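Local coordinates for putative metal resistance protein (Proteus mirabilis, PDB 6C29) that probably takes part in protein disulfide reduction, this chain being the N-terminal periplasmic domain, a tandem immunoglobulin fold that primes the disulfide isomerase ScsC, at residues N104-T110 with D122-D128. Sequence-based numbering, arbitrary orientation.
Sequences NLNGVLT and DYSLNLD
L105, G107 and L109 pair with L127, L125 and Y123 through six backbone hydrogen bonds, each antiparallel pair exchanging two; L105 N to L127 O spans 2.9 Å and L127 N to L105 O 2.8 Å. Between them N106 and V108 stand opposite N126 and S124, and beyond the last pair T110 faces D122, all non-hydrogen-bonded pairs closed by CA-H...O contacts such as N106 CA to L125 O at 3.3 Å.

Polar side chains bridge the strands on the face of N106. Its amide ND2 reaches N126 OD1 at 2.9 Å, with the acceptor close to the N106 amide plane although the two amides are turned 56° apart. N106 CG lies beside its own backbone N (chi1 -50°), and N126 has the same setting, which carries each amide closer to the partner strand. One water donates to N126 OD1 and to G107 O, so N126 OD1 receives two bonds; another accepts from N106 ND2 and donates to N104 OD1. At the other end T110 OG1 donates to D122 OD1 over 2.8 Å, meeting the syn side but 34° out of the carboxylate plane. V108 CG1 packs against the same carboxylate, 3.8 Å from D122 CG.

The opposite face is buried and largely apolar. L109 CB meets L125 CD1 at 4.1 Å, and L109 CD2 lies 4.3 Å from Y123 CD1. L109 and Y123 both rest on V18 of strand 16-24, while I58 of strand 57-60 touches L109 and L125.

Strand 104-114 is the middle of a three-stranded sheet, bonded on its other side to strand 57-60. The two segments are paired arms of an antiparallel beta hairpin, its apolar face turned into the core of an immunoglobulin-like beta sandwich, the DsbD N-terminal-type domain of ScsB.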
loop_
_atom_site.group_PDB
_atom_site.type_symbol
_atom_site.label_atom_id
_atom_site.label_comp_id
_atom_site.label_asym_id
_atom_site.label_seq_id
_atom_site.Cartn_x
_atom_site.Cartn_y
_atom_site.Cartn_z
ATOM N N ASN A 104 8.772 24.638 7.133
ATOM C CA ASN A 104 8.135 24.386 5.860
ATOM C C ASN A 104 8.483 23.010 5.332
ATOM O O ASN A 104 9.614 22.524 5.469
ATOM C CB ASN A 104 8.558 25.462 4.870
ATOM C CG ASN A 104 8.114 26.837 5.310
ATOM O OD1 ASN A 104 6.964 27.224 5.114
ATOM N ND2 ASN A 104 9.027 27.575 5.938
ATOM N N LEU A 105 7.498 22.378 4.733
ATOM C CA LEU A 105 7.699 21.092 4.130
ATOM C C LEU A 105 7.171 21.178 2.715
ATOM O O LEU A 105 6.011 21.507 2.491
ATOM C CB LEU A 105 7.014 20.019 4.964
ATOM C CG LEU A 105 7.294 18.570 4.605
ATOM C CD1 LEU A 105 8.755 18.246 4.644
ATOM C CD2 LEU A 105 6.541 17.717 5.586
ATOM N N ASN A 106 8.060 20.928 1.768
ATOM C CA ASN A 106 7.747 20.984 0.365
ATOM C C ASN A 106 8.090 19.673 -0.241
ATOM O O ASN A 106 9.170 19.144 0.018
ATOM C CB ASN A 106 8.518 22.103 -0.329
ATOM C CG ASN A 106 8.393 23.406 0.398
ATOM O OD1 ASN A 106 9.257 23.785 1.195
ATOM N ND2 ASN A 106 7.281 24.079 0.177
ATOM N N GLY A 107 7.171 19.126 -1.014
ATOM C CA GLY A 107 7.443 17.865 -1.678
ATOM C C GLY A 107 6.729 17.778 -3.011
ATOM O O GLY A 107 5.867 18.581 -3.338
ATOM N N VAL A 108 7.125 16.796 -3.806
ATOM C CA VAL A 108 6.443 16.499 -5.048
ATOM C C VAL A 108 5.933 15.070 -4.987
ATOM O O VAL A 108 6.706 14.119 -4.843
ATOM C CB VAL A 108 7.359 16.668 -6.246
ATOM C CG1 VAL A 108 6.636 16.231 -7.514
ATOM C CG2 VAL A 108 7.828 18.120 -6.335
ATOM N N LEU A 109 4.620 14.928 -5.041
ATOM C CA LEU A 109 3.957 13.642 -5.140
ATOM C C LEU A 109 3.889 13.241 -6.603
ATOM O O LEU A 109 3.276 13.961 -7.394
ATOM C CB LEU A 109 2.538 13.713 -4.572
ATOM C CG LEU A 109 1.593 12.556 -4.894
ATOM C CD1 LEU A 109 2.019 11.288 -4.180
ATOM C CD2 LEU A 109 0.155 12.949 -4.537
ATOM N N THR A 110 4.481 12.102 -6.974
ATOM C CA THR A 110 4.256 11.516 -8.288
ATOM C C THR A 110 3.139 10.505 -8.112
ATOM O O THR A 110 3.344 9.401 -7.565
ATOM C CB THR A 110 5.498 10.876 -8.852
ATOM O OG1 THR A 110 6.536 11.880 -8.967
ATOM C CG2 THR A 110 5.188 10.241 -10.232
ATOM N N ASP A 122 2.531 14.773 -11.420
ATOM C CA ASP A 122 3.210 15.405 -10.288
ATOM C C ASP A 122 2.333 16.461 -9.624
ATOM O O ASP A 122 1.783 17.322 -10.306
ATOM C CB ASP A 122 4.510 16.045 -10.735
ATOM C CG ASP A 122 5.617 15.032 -10.957
ATOM O OD1 ASP A 122 5.433 13.837 -10.653
ATOM O OD2 ASP A 122 6.708 15.452 -11.418
ATOM N N TYR A 123 2.236 16.407 -8.301
ATOM C CA TYR A 123 1.533 17.394 -7.484
ATOM C C TYR A 123 2.513 18.026 -6.513
ATOM O O TYR A 123 3.196 17.314 -5.787
ATOM C CB TYR A 123 0.371 16.740 -6.714
ATOM C CG TYR A 123 -0.727 16.227 -7.598
ATOM C CD1 TYR A 123 -0.657 14.983 -8.183
ATOM C CD2 TYR A 123 -1.858 16.983 -7.849
ATOM C CE1 TYR A 123 -1.654 14.517 -9.015
ATOM C CE2 TYR A 123 -2.845 16.528 -8.675
ATOM C CZ TYR A 123 -2.757 15.288 -9.244
ATOM O OH TYR A 123 -3.732 14.805 -10.084
ATOM N N SER A 124 2.581 19.350 -6.472
ATOM C CA SER A 124 3.477 20.029 -5.552
ATOM C C SER A 124 2.757 20.276 -4.244
ATOM O O SER A 124 1.714 20.950 -4.216
ATOM C CB SER A 124 3.965 21.341 -6.148
ATOM O OG SER A 124 4.778 21.089 -7.269
ATOM N N LEU A 125 3.299 19.693 -3.176
ATOM C CA LEU A 125 2.729 19.782 -1.833
ATOM C C LEU A 125 3.552 20.788 -1.039
ATOM O O LEU A 125 4.704 20.562 -0.776
ATOM C CB LEU A 125 2.749 18.404 -1.160
ATOM C CG LEU A 125 2.170 17.279 -1.993
ATOM C CD1 LEU A 125 2.347 15.976 -1.205
ATOM C CD2 LEU A 125 0.701 17.567 -2.331
ATOM N N ASN A 126 2.939 21.895 -0.653
ATOM C CA ASN A 126 3.592 22.916 0.133
ATOM C C ASN A 126 2.849 23.072 1.451
ATOM O O ASN A 126 1.675 23.430 1.481
ATOM C CB ASN A 126 3.626 24.224 -0.676
ATOM C CG ASN A 126 4.344 24.047 -2.009
ATOM O OD1 ASN A 126 5.488 23.584 -2.061
ATOM N ND2 ASN A 126 3.664 24.388 -3.096
ATOM N N LEU A 127 3.542 22.765 2.538
ATOM C CA LEU A 127 2.948 22.759 3.889
ATOM C C LEU A 127 3.683 23.725 4.807
ATOM O O LEU A 127 4.907 23.672 4.933
ATOM C CB LEU A 127 2.990 21.352 4.488
ATOM C CG LEU A 127 2.176 20.278 3.753
ATOM C CD1 LEU A 127 2.700 18.889 4.068
ATOM C CD2 LEU A 127 0.741 20.417 4.163
ATOM N N ASP A 128 2.918 24.608 5.459
ATOM C CA ASP A 128 3.470 25.542 6.435
ATOM C C ASP A 128 3.219 24.992 7.829
ATOM O O ASP A 128 2.112 25.064 8.340
ATOM C CB ASP A 128 2.849 26.930 6.258
ATOM C CG ASP A 128 3.452 27.984 7.208
ATOM O OD1 ASP A 128 4.262 27.631 8.094
ATOM O OD2 ASP A 128 3.101 29.181 7.064
HETATM O O HOH W 1 5.630 25.698 2.520
HETATM O O HOH W 2 6.517 21.496 -3.679
#